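Local structure of triphenylmethane reductase (Citrobacter sp., 2VRC) at residues G52-P57 / V85-V90; L70-G75 / I102-Y107; S113-A118 / Y252-K257; A154-G159 / S217-V222; S172-E177 / S273-K278. The protein probably reduces triphenylmethane dyes, with NADPH as the likely hydride donor. The protein carries 4 engineered substitutions. All coordinates share one frame; numbering follows the deposited sequence. Where two conformers were deposited one is given.

Contact 1: residues G52-P57 / V85-V90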
# COMPACT_ATOMS: atom_id res chain seq x y z
N GLY A 52 17.75 10.24 9.17
CA GLY A 52 16.29 10.37 9.11
C GLY A 52 15.91 11.83 9.00
O GLY A 52 16.43 12.65 9.74
N ASP A 53 15.00 12.15 8.08
CA ASP A 53 14.59 13.53 7.78
C ASP A 53 13.06 13.59 7.59
O ASP A 53 12.52 13.03 6.64
CB ASP A 53 15.32 14.03 6.52
CG ASP A 53 15.01 15.51 6.17
OD1 ASP A 53 13.85 15.98 6.28
OD2 ASP A 53 15.96 16.21 5.75
N TYR A 54 12.38 14.31 8.48
CA TYR A 54 10.92 14.33 8.52
C TYR A 54 10.26 14.70 7.16
O TYR A 54 9.11 14.35 6.92
CB TYR A 54 10.44 15.25 9.64
CG TYR A 54 10.66 14.73 11.06
CD1 TYR A 54 11.49 13.62 11.33
CD2 TYR A 54 10.09 15.40 12.15
CE1 TYR A 54 11.71 13.19 12.62
CE2 TYR A 54 10.28 14.97 13.44
CZ TYR A 54 11.09 13.86 13.67
OH TYR A 54 11.25 13.43 14.96
N ASN A 55 11.02 15.37 6.30
CA ASN A 55 10.56 15.74 4.95
C ASN A 55 10.81 14.65 3.94
O ASN A 55 10.41 14.78 2.79
CB ASN A 55 11.28 17.00 4.44
CG ASN A 55 11.06 18.20 5.34
OD1 ASN A 55 9.92 18.61 5.59
ND2 ASN A 55 12.15 18.75 5.84
N GLN A 56 11.50 13.58 4.33
CA GLN A 56 11.84 12.51 3.38
C GLN A 56 11.35 11.15 3.83
O GLN A 56 12.09 10.41 4.46
CB GLN A 56 13.34 12.45 3.13
CG GLN A 56 13.93 13.61 2.36
CD GLN A 56 15.45 13.54 2.32
OE1 GLN A 56 16.14 14.46 2.76
NE2 GLN A 56 15.98 12.42 1.83
N PRO A 57 10.10 10.79 3.48
CA PRO A 57 9.54 9.48 3.82
C PRO A 57 10.53 8.33 3.64
O PRO A 57 10.64 7.49 4.53
CB PRO A 57 8.36 9.32 2.85
CG PRO A 57 7.95 10.72 2.52
CD PRO A 57 9.14 11.64 2.74
N VAL A 85 2.32 17.85 8.37
CA VAL A 85 2.89 17.04 7.29
C VAL A 85 4.11 16.22 7.72
O VAL A 85 4.17 15.00 7.46
CB VAL A 85 3.25 17.90 6.07
CG1 VAL A 85 4.06 17.09 5.02
CG2 VAL A 85 1.97 18.49 5.45
N GLN A 86 5.06 16.86 8.40
CA GLN A 86 6.26 16.16 8.82
C GLN A 86 5.91 15.03 9.77
O GLN A 86 6.37 13.88 9.59
CB GLN A 86 7.28 17.10 9.45
CG GLN A 86 7.83 18.08 8.44
CD GLN A 86 8.92 18.97 9.01
OE1 GLN A 86 9.72 19.53 8.25
NE2 GLN A 86 8.94 19.12 10.32
N HIS A 87 5.02 15.35 10.72
CA HIS A 87 4.61 14.38 11.71
C HIS A 87 3.87 13.22 11.10
O HIS A 87 4.14 12.06 11.46
CB HIS A 87 3.82 15.07 12.81
CG HIS A 87 4.68 15.85 13.74
ND1 HIS A 87 4.23 16.37 14.93
CD2 HIS A 87 5.99 16.19 13.67
CE1 HIS A 87 5.21 16.98 15.55
NE2 HIS A 87 6.29 16.90 14.80
N ALA A 88 2.97 13.51 10.17
CA ALA A 88 2.19 12.47 9.50
C ALA A 88 3.10 11.48 8.75
O ALA A 88 2.85 10.29 8.75
CB ALA A 88 1.15 13.11 8.52
N ASN A 89 4.13 11.99 8.11
CA ASN A 89 5.13 11.11 7.52
C ASN A 89 5.82 10.24 8.55
O ASN A 89 6.14 9.09 8.25
CB ASN A 89 6.21 11.89 6.76
CG ASN A 89 5.68 12.62 5.56
OD1 ASN A 89 4.74 12.19 4.88
ND2 ASN A 89 6.33 13.75 5.26
N VAL A 90 6.08 10.76 9.75
CA VAL A 90 6.80 9.93 10.73
C VAL A 90 5.88 8.80 11.14
O VAL A 90 6.29 7.65 11.32
CB VAL A 90 7.20 10.71 12.00
CG1 VAL A 90 7.69 9.76 13.08
CG2 VAL A 90 8.26 11.76 11.64

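Contact 2: residues L70-G75 / I102-Y107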
# COMPACT_ATOMS: atom_id res chain seq x y z
N LEU A 70 10.27 3.24 19.46
CA LEU A 70 10.63 4.54 18.89
C LEU A 70 10.17 5.73 19.78
O LEU A 70 9.01 5.83 20.15
CB LEU A 70 10.02 4.69 17.49
CG LEU A 70 10.09 6.08 16.84
CD1 LEU A 70 11.53 6.41 16.40
CD2 LEU A 70 9.14 6.18 15.68
N LEU A 71 11.10 6.62 20.12
CA LEU A 71 10.77 7.89 20.74
C LEU A 71 10.76 8.87 19.62
O LEU A 71 11.81 9.14 19.04
CB LEU A 71 11.81 8.33 21.74
CG LEU A 71 11.59 9.74 22.32
CD1 LEU A 71 10.22 9.84 23.00
CD2 LEU A 71 12.70 10.08 23.30
N PHE A 72 9.58 9.41 19.37
CA PHE A 72 9.29 10.33 18.31
C PHE A 72 9.26 11.71 18.96
O PHE A 72 8.29 12.05 19.66
CB PHE A 72 7.92 9.90 17.74
CG PHE A 72 7.26 10.87 16.79
CD1 PHE A 72 7.94 11.97 16.26
CD2 PHE A 72 5.95 10.64 16.38
CE1 PHE A 72 7.30 12.87 15.36
CE2 PHE A 72 5.28 11.53 15.50
CZ PHE A 72 5.98 12.65 14.96
N ILE A 73 10.29 12.51 18.73
CA ILE A 73 10.36 13.86 19.33
C ILE A 73 9.83 14.84 18.32
O ILE A 73 10.20 14.76 17.16
CB ILE A 73 11.83 14.25 19.65
CG1 ILE A 73 12.36 13.38 20.78
CG2 ILE A 73 11.96 15.76 19.94
CD1 ILE A 73 13.67 13.84 21.28
N SER A 74 9.00 15.78 18.73
CA SER A 74 8.32 16.61 17.75
C SER A 74 9.31 17.49 17.05
O SER A 74 10.40 17.76 17.59
CB SER A 74 7.22 17.46 18.38
OG SER A 74 7.57 17.81 19.69
N GLY A 75 8.92 17.94 15.85
CA GLY A 75 9.74 18.81 15.04
C GLY A 75 9.96 20.18 15.67
O GLY A 75 9.03 20.76 16.25
N ILE A 102 5.55 3.22 20.31
CA ILE A 102 5.83 4.58 19.89
C ILE A 102 5.51 5.54 21.04
O ILE A 102 4.40 5.57 21.56
CB ILE A 102 5.05 4.86 18.58
CG1 ILE A 102 5.75 5.90 17.72
CG2 ILE A 102 3.62 5.28 18.86
CD1 ILE A 102 5.16 7.30 17.85
N ALA A 103 6.52 6.27 21.50
CA ALA A 103 6.35 7.30 22.52
C ALA A 103 6.48 8.64 21.82
O ALA A 103 7.41 8.81 21.05
CB ALA A 103 7.42 7.16 23.60
N TYR A 104 5.54 9.55 22.03
CA TYR A 104 5.54 10.84 21.34
C TYR A 104 5.58 11.97 22.35
O TYR A 104 4.86 11.95 23.33
CB TYR A 104 4.28 11.01 20.46
CG TYR A 104 4.13 12.40 19.89
CD1 TYR A 104 5.00 12.86 18.92
CD2 TYR A 104 3.15 13.26 20.36
CE1 TYR A 104 4.90 14.15 18.39
CE2 TYR A 104 3.01 14.56 19.82
CZ TYR A 104 3.91 14.99 18.86
OH TYR A 104 3.85 16.24 18.31
N THR A 105 6.39 12.99 22.10
CA THR A 105 6.47 14.11 23.03
C THR A 105 5.43 15.13 22.58
O THR A 105 5.65 15.85 21.61
CB THR A 105 7.86 14.76 23.04
OG1 THR A 105 8.20 15.15 21.71
CG2 THR A 105 8.95 13.81 23.55
N GLY A 106 4.28 15.17 23.26
CA GLY A 106 3.30 16.21 23.02
C GLY A 106 3.34 17.34 24.03
O GLY A 106 4.41 17.72 24.52
N TYR A 107 2.17 17.87 24.37
CA TYR A 107 2.11 19.03 25.23
C TYR A 107 1.03 18.83 26.28
O TYR A 107 -0.15 18.52 25.95
CB TYR A 107 1.84 20.26 24.38
CG TYR A 107 1.61 21.58 25.06
CD1 TYR A 107 2.59 22.15 25.90
CD2 TYR A 107 0.44 22.29 24.81
CE1 TYR A 107 2.37 23.39 26.51
CE2 TYR A 107 0.22 23.53 25.38
CZ TYR A 107 1.18 24.08 26.21
OH TYR A 107 0.90 25.32 26.74

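Contact 3: residues S113-A118 / Y252-K257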
# COMPACT_ATOMS: atom_id res chain seq x y z
N SER A 113 -5.38 24.13 26.17
CA SER A 113 -4.48 25.15 25.65
C SER A 113 -5.10 26.07 24.60
O SER A 113 -5.95 25.66 23.82
CB SER A 113 -3.26 24.48 25.05
OG SER A 113 -2.33 25.43 24.60
N ILE A 114 -4.63 27.31 24.60
CA ILE A 114 -5.02 28.33 23.64
C ILE A 114 -3.84 28.69 22.76
O ILE A 114 -3.97 29.53 21.86
CB ILE A 114 -5.55 29.63 24.31
CG1 ILE A 114 -4.44 30.26 25.19
CG2 ILE A 114 -6.90 29.35 25.09
CD1 ILE A 114 -4.71 31.68 25.65
N ILE A 115 -2.68 28.08 22.98
CA ILE A 115 -1.56 28.41 22.14
C ILE A 115 -1.52 27.50 20.91
O ILE A 115 -1.89 26.32 20.97
CB ILE A 115 -0.24 28.43 22.92
CG1 ILE A 115 0.34 27.04 23.11
CG2 ILE A 115 -0.42 29.12 24.27
CD1 ILE A 115 1.50 27.10 24.06
N PRO A 116 -1.09 28.05 19.77
CA PRO A 116 -1.13 27.30 18.50
C PRO A 116 -0.46 25.90 18.46
O PRO A 116 -1.05 24.98 17.87
CB PRO A 116 -0.49 28.27 17.50
CG PRO A 116 -0.76 29.62 18.08
CD PRO A 116 -0.60 29.43 19.57
N LEU A 117 0.71 25.73 19.07
CA LEU A 117 1.41 24.45 18.93
C LEU A 117 0.56 23.28 19.42
O LEU A 117 0.72 22.15 18.94
CB LEU A 117 2.84 24.44 19.51
CG LEU A 117 3.40 24.55 20.95
CD1 LEU A 117 3.79 25.98 21.31
CD2 LEU A 117 2.58 23.89 22.06
N ALA A 118 -0.35 23.55 20.35
CA ALA A 118 -1.18 22.48 20.93
C ALA A 118 -1.95 21.73 19.86
O ALA A 118 -2.16 20.53 19.98
CB ALA A 118 -2.14 23.05 21.95
N TYR A 252 3.35 33.87 27.00
CA TYR A 252 3.15 34.61 28.26
C TYR A 252 1.67 34.94 28.47
O TYR A 252 1.14 34.77 29.56
CB TYR A 252 3.91 35.91 28.27
CG TYR A 252 5.41 35.86 28.39
CD1 TYR A 252 6.04 35.07 29.36
CD2 TYR A 252 6.20 36.68 27.59
CE1 TYR A 252 7.45 35.06 29.49
CE2 TYR A 252 7.57 36.69 27.71
CZ TYR A 252 8.20 35.89 28.65
OH TYR A 252 9.57 35.94 28.74
N ASP A 253 1.02 35.41 27.42
CA ASP A 253 -0.38 35.75 27.50
C ASP A 253 -1.21 34.59 28.05
O ASP A 253 -2.07 34.78 28.93
CB ASP A 253 -0.88 36.13 26.12
CG ASP A 253 -2.35 36.38 26.10
OD1 ASP A 253 -3.10 35.44 25.73
OD2 ASP A 253 -2.75 37.50 26.49
N ALA A 254 -0.96 33.40 27.48
CA ALA A 254 -1.55 32.16 27.90
C ALA A 254 -1.24 31.85 29.37
O ALA A 254 -2.17 31.57 30.16
CB ALA A 254 -1.08 31.01 26.98
N ILE A 255 0.03 31.93 29.76
CA ILE A 255 0.37 31.83 31.18
C ILE A 255 -0.48 32.77 32.06
O ILE A 255 -1.04 32.34 33.10
CB ILE A 255 1.88 32.04 31.43
CG1 ILE A 255 2.66 30.83 30.90
CG2 ILE A 255 2.18 32.34 32.90
CD1 ILE A 255 4.15 31.11 30.68
N SER A 256 -0.62 34.03 31.65
CA SER A 256 -1.44 34.96 32.41
C SER A 256 -2.93 34.55 32.42
O SER A 256 -3.72 35.07 33.22
CB SER A 256 -1.29 36.41 31.90
OG SER A 256 -2.13 36.62 30.77
N LYS A 257 -3.33 33.64 31.53
CA LYS A 257 -4.70 33.18 31.61
C LYS A 257 -4.87 31.86 32.33
O LYS A 257 -5.96 31.30 32.31
CB LYS A 257 -5.36 33.16 30.24
CG LYS A 257 -5.70 34.53 29.78
CD LYS A 257 -5.76 34.56 28.29
CE LYS A 257 -6.25 35.90 27.79
NZ LYS A 257 -6.27 35.78 26.30

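Contact 4: residues A154-G159 / S217-V222. Unlike the reference sequence in segment 154-159: T156 (reference Ile).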
# COMPACT_ATOMS: atom_id res chain seq x y z
N ALA A 154 20.39 39.81 30.54
CA ALA A 154 19.75 41.07 30.13
C ALA A 154 18.98 41.68 31.28
O ALA A 154 19.13 42.88 31.58
CB ALA A 154 18.82 40.85 28.93
N SER A 155 18.17 40.84 31.93
CA SER A 155 17.38 41.26 33.08
C SER A 155 18.19 41.63 34.33
O SER A 155 17.78 42.52 35.06
CB SER A 155 16.31 40.21 33.39
OG SER A 155 15.32 40.21 32.37
N THR A 156 19.33 40.97 34.57
CA THR A 156 20.22 41.36 35.67
C THR A 156 20.74 42.76 35.37
O THR A 156 20.64 43.66 36.23
CB THR A 156 21.42 40.40 35.87
OG1 THR A 156 20.96 39.09 36.24
CG2 THR A 156 22.35 40.92 36.96
N GLU A 157 21.29 42.94 34.17
CA GLU A 157 21.76 44.24 33.69
C GLU A 157 20.66 45.29 33.78
O GLU A 157 20.89 46.37 34.33
CB GLU A 157 22.26 44.13 32.24
CG GLU A 157 23.58 43.37 32.05
CD GLU A 157 24.09 43.43 30.60
OE1 GLU A 157 23.66 44.34 29.84
OE2 GLU A 157 24.93 42.56 30.20
N SER A 158 19.46 44.97 33.29
CA SER A 158 18.40 45.96 33.15
C SER A 158 17.66 46.30 34.44
O SER A 158 17.14 47.41 34.59
CB SER A 158 17.40 45.55 32.05
OG SER A 158 16.25 44.92 32.59
N GLY A 159 17.61 45.35 35.37
CA GLY A 159 16.87 45.52 36.62
C GLY A 159 15.49 44.89 36.56
O GLY A 159 14.76 44.85 37.56
N SER A 217 22.18 36.95 41.73
CA SER A 217 23.03 37.93 41.04
C SER A 217 23.62 38.96 41.99
O SER A 217 24.65 39.59 41.67
CB SER A 217 22.23 38.68 40.00
OG SER A 217 21.60 39.78 40.62
N GLY A 218 22.95 39.17 43.11
CA GLY A 218 23.34 40.19 44.10
C GLY A 218 22.84 41.56 43.67
O GLY A 218 23.14 42.56 44.30
N LYS A 219 22.08 41.60 42.58
CA LYS A 219 21.59 42.86 42.07
C LYS A 219 20.07 42.81 42.03
O LYS A 219 19.51 41.77 41.70
CB LYS A 219 22.18 43.12 40.67
CG LYS A 219 21.91 44.52 40.15
CD LYS A 219 22.44 44.76 38.72
CE LYS A 219 21.76 46.01 38.10
NZ LYS A 219 20.25 45.82 37.96
N LYS A 220 19.40 43.92 42.35
CA LYS A 220 17.94 43.96 42.41
C LYS A 220 17.28 43.75 41.05
O LYS A 220 17.57 44.46 40.10
CB LYS A 220 17.45 45.28 43.02
CG LYS A 220 15.95 45.36 43.25
CD LYS A 220 15.50 46.72 43.76
CE LYS A 220 13.96 46.77 43.78
NZ LYS A 220 13.43 48.08 44.26
N VAL A 221 16.40 42.76 40.96
CA VAL A 221 15.64 42.50 39.75
C VAL A 221 14.17 42.37 40.09
O VAL A 221 13.81 41.68 41.06
CB VAL A 221 16.14 41.25 39.01
CG1 VAL A 221 15.33 41.04 37.73
CG2 VAL A 221 17.61 41.39 38.65
N VAL A 222 13.31 43.04 39.32
CA VAL A 222 11.85 42.98 39.54
C VAL A 222 11.16 42.41 38.33
O VAL A 222 11.65 42.55 37.21
CB VAL A 222 11.23 44.38 39.89
CG1 VAL A 222 11.68 44.81 41.22
CG2 VAL A 222 11.59 45.47 38.88

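Contact 5: residues S172-E177 / S273-K278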
# COMPACT_ATOMS: atom_id res chain seq x y z
N SER A 172 6.36 24.71 34.44
CA SER A 172 7.39 24.21 33.49
C SER A 172 8.39 23.24 34.15
O SER A 172 8.42 23.13 35.37
CB SER A 172 8.17 25.37 32.89
OG SER A 172 9.00 25.94 33.88
N VAL A 173 9.17 22.55 33.31
CA VAL A 173 10.09 21.50 33.69
C VAL A 173 11.31 21.59 32.79
O VAL A 173 11.20 21.99 31.60
CB VAL A 173 9.49 20.08 33.51
CG1 VAL A 173 10.43 19.01 34.17
CG2 VAL A 173 8.14 19.98 34.13
N THR A 174 12.47 21.22 33.33
CA THR A 174 13.70 21.35 32.57
C THR A 174 13.62 20.29 31.48
O THR A 174 12.94 19.27 31.65
CB THR A 174 14.98 21.11 33.46
OG1 THR A 174 14.90 19.83 34.10
CG2 THR A 174 15.08 22.15 34.53
N ARG A 175 14.34 20.49 30.39
CA ARG A 175 14.44 19.47 29.35
C ARG A 175 15.08 18.20 29.87
O ARG A 175 14.63 17.11 29.52
CB ARG A 175 15.22 19.98 28.15
CG ARG A 175 14.43 20.88 27.21
CD ARG A 175 15.38 21.86 26.60
NE ARG A 175 15.24 21.96 25.16
CZ ARG A 175 15.11 23.11 24.50
NH1 ARG A 175 15.11 24.26 25.16
NH2 ARG A 175 15.00 23.11 23.18
N ASN A 176 16.13 18.34 30.69
CA ASN A 176 16.75 17.17 31.30
C ASN A 176 15.78 16.25 32.02
O ASN A 176 15.85 15.03 31.86
CB ASN A 176 17.84 17.56 32.25
CG ASN A 176 18.74 16.39 32.57
OD1 ASN A 176 19.24 16.26 33.68
ND2 ASN A 176 18.94 15.52 31.60
N GLU A 177 14.86 16.82 32.79
CA GLU A 177 13.88 16.00 33.52
C GLU A 177 12.84 15.36 32.61
O GLU A 177 12.49 14.19 32.79
CB GLU A 177 13.25 16.80 34.66
CG GLU A 177 14.28 17.20 35.70
CD GLU A 177 13.76 18.22 36.74
OE1 GLU A 177 13.10 19.24 36.36
OE2 GLU A 177 14.06 17.99 37.95
N SER A 273 11.66 13.64 42.76
CA SER A 273 11.50 15.07 42.99
C SER A 273 12.18 15.88 41.89
O SER A 273 13.15 15.44 41.27
CB SER A 273 12.20 15.39 44.30
OG SER A 273 13.51 14.78 44.28
N LEU A 274 11.70 17.09 41.69
CA LEU A 274 12.20 17.93 40.64
C LEU A 274 13.33 18.85 41.09
O LEU A 274 13.53 19.08 42.27
CB LEU A 274 11.04 18.75 40.08
CG LEU A 274 9.94 17.83 39.58
CD1 LEU A 274 8.91 18.70 38.90
CD2 LEU A 274 10.53 16.83 38.60
N THR A 275 14.07 19.37 40.11
CA THR A 275 15.13 20.34 40.32
C THR A 275 14.54 21.68 40.78
O THR A 275 13.68 22.23 40.11
CB THR A 275 15.91 20.58 39.03
OG1 THR A 275 16.10 19.33 38.35
CG2 THR A 275 17.25 21.19 39.35
N PRO A 276 15.00 22.18 41.93
CA PRO A 276 14.52 23.47 42.39
C PRO A 276 14.85 24.58 41.42
O PRO A 276 15.94 24.61 40.82
CB PRO A 276 15.25 23.67 43.73
CG PRO A 276 15.66 22.31 44.15
CD PRO A 276 15.95 21.58 42.88
N LEU A 277 13.89 25.48 41.24
CA LEU A 277 14.04 26.60 40.32
C LEU A 277 15.38 27.33 40.51
O LEU A 277 16.05 27.65 39.53
CB LEU A 277 12.85 27.54 40.42
CG LEU A 277 12.91 28.78 39.54
CD1 LEU A 277 13.08 28.40 38.08
CD2 LEU A 277 11.62 29.55 39.76
N LYS A 278 15.75 27.57 41.77
CA LYS A 278 17.03 28.20 42.13
C LYS A 278 18.25 27.51 41.52
O LYS A 278 19.09 28.18 40.94
CB LYS A 278 17.19 28.27 43.64
CG LYS A 278 18.26 29.25 44.13
CD LYS A 278 18.33 29.24 45.67
CE LYS A 278 18.95 30.53 46.20
NZ LYS A 278 18.95 30.59 47.72
O HOH W 1 17.59 19.02 35.63

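Contact 1: residues G52-P57 / V85-V90
Y54 lays its ring against V90 of helix 80-96, joining the loop after strand 48-51 of the Rossmann fold to that helix. In this fold such a loop borders the dinucleotide site, and D53, Y54 and N55 are all NADP(+)-binding residues. The methyl CG2 of V90 sits 3.7 Å from the centroid of the Y54 ring and only 10° off its normal, a CH-pi contact over the middle of one face. With CG anti to the carbonyl carbon (chi1 -71°), the ring is brought against V90, while its OH is hydrogen-bonded to T6 OG1 and I73 O. H87 comes no nearer the ring than 4.4 Å, from its CD2 to Y54 CD2, and presents its own edge. Nearer the backbone, Y54 CB rests on Q86 CB at 3.7 Å. P57 CG lies 4.2 Å from N89 CG, a loose contact. On the loop side, an Asx turn shapes the chain: D53 OD1 accepts from N55 N at 2.9 Å through its anti lone pair. A hydrogen bond between the segments runs from N89 ND2 to Y54 O, 3.3 Å long and nearly straight at 166°, with the acceptor close to the plane of the N89 amide.

Contact 2: residues L70-G75 / I102-Y107
L70 and I102 begin a run of backbone bonds in which each strand supplies both donors and acceptors. A103 N donates a hydrogen bond to L70 O at 2.9 Å. F72 N donates in turn to A103 O at 2.8 Å, and both bonds are nearly straight. The third, from T105 N to F72 O, is longer at 3.2 Å. The alternation is that of parallel strands, and the short segments run only 17° apart. Beyond F72 a side chain takes over from the backbone: T105 OG1 stands between the backbone N and the carbonyl carbon of its own residue (chi1 55°), a position from which it accepts from S74 N at 3.1 Å. S74 OG adds a weak bond to T105 O. Strands 69-72 and 101-107, linked through helix 80-96, form a beta-alpha-beta unit at the centre of the Rossmann sheet, and the chain leaving the first strand carries S74 and G75 of the NADP(+) site. On the face bearing L70, F72, I102 and Y104, the edge of the Y104 ring points at the face of F72, with planes at 57° and Y104 CD1 3.5 Å from F72 CD2. I102 CD1 meets the same F72 ring at its edge. Y104 OH is satisfied by H121 ND1 on helix 117-129. On the other face, L71 CD1 packs on A103 CB at 3.9 Å.

Contact 3: residues S113-A118 / Y252-K257
I114 and I115 meet A254 where the loop between strand 101-107 and helix 117-129 of the Rossmann domain packs against residues of helix 242-255. Across the contact the interaction is apolar, with no hydrogen bond between the segments. The CB of A254 is the shared surface: I115 CG2 approaches it to 3.4 Å, and I114 CG1 lies 3.9 Å from the same methyl. For I114, chi1 of 61° turns CG1 in between the backbone N and the carbonyl carbon, and the extended second torsion carries CD1 on over A254. K257 CD lies beside I114 CD1 at 4.0 Å, while NZ of the lysine pairs with D253.

The polar bonds are of two kinds, some local to one segment and others made to E259. S113 OG accepts from I115 N at 3.1 Å, an ST turn; the same hydroxyl and I114 N both bind the carboxylate of E259, so that acid ties the loop to the chain just beyond K257. In the other segment, S256 OG bonds to D253 O at 2.6 Å. The charged pair lies beside the isoleucine tip: K257 NZ reaches D253 OD1 at 3.2 Å, on the syn lone pair of that oxygen.

Contact 4: residues A154-G159 / S217-V222
The carbonyl oxygen T156 O receives the ammonium group of K219, with NZ 2.8 Å away and nearly in line with the C=O bond (174° at the oxygen). To reach it, the lysine runs extended from CA to CE, and the bend at chi4 (-62°) then turns NZ onto T156 O; CD and CE also lie close to that oxygen. A positive charge here, at the C-terminal end of helix 152-158, probably interacts favourably with the helix dipole. NZ also comes within 3.6 Å of G159 CA. G159 itself has a positive phi, at which a CB would press on the preceding carbonyl, and this turn ends the helix. From there G159 O accepts from V222 N at 2.9 Å, the donor standing 30° out of the carbonyl plane.

Apolar contacts fill in beside these bonds. V221 places CG2 4.0 Å from T156 CA, against the last turns of the helix. T156, which differs from the reference sequence, turns its CG2 to S217 CB at 3.8 Å. S217 in turn shapes its own loop, since its OG accepts from K219 N at 2.7 Å in an ST turn. Far from the nucleotide site, the contact brings together two helix ends as their chains enter strands 160-163 and 222-225, and the G159-V222 bond opens the pairing of this small two-stranded parallel sheet.

Contact 5: residues S172-E177 / S273-K278
E177 and T275 form the tight part of this contact, where a carboxylate oxygen is held by a backbone N-H. E177 OE2 accepts from T275 N at 2.6 Å, on the syn lone pair. T275 OG1 also donates to this oxygen, but the modelled separation of 2.5 Å is very short and its exact length doubtful. With chi1 near -64°, the extended chain carries the carboxylate from the first turn of helix 175-186 to the backbone of T275. L274 lies alongside, its CD2 3.8 Å from E177 OE2.

The other side is looser. The OG1 atoms of T174 and T275, 4.4 Å apart, are too distant for a direct hydrogen bond, and a water bridges them: it donates to T275 OG1 at 3.1 Å and lies 3.2 Å from T174 OG1. T174 is also the N-cap of helix 175-186, its OG1 accepting from E177 N at 3.3 Å, so the first turn that carries the glutamate is capped by the residue beside the water.

The contact joins the start of helix 175-186, where R175 belongs to the NADP(+) site, to the loop between helices 266-271 and 277-284; from the first of these, I271 packs on E177, and L267 on L274 and V173.

How the contacts relate
Contact 2 is the buried core, pairing two strands by regular backbone bonds, while contacts 1 and 3 are partly buried and contacts 4 and 5 lie at the surface. Contact 1 uses the helix, 80-96, that connects the two strands paired in contact 2, and the two touch directly, through Y54 OH to I73 O and H87 NE2 to G75 N; both hold NADP(+)-site residues, as does contact 5. Contact 3 meets contact 2 through Y107, which packs on I115. The chemistry shifts with place: ring and methyl packing in contact 1, aliphatic packing in contact 3, a lysine on a helix end in contact 4, and a carboxylate with a bridging water in contact 5.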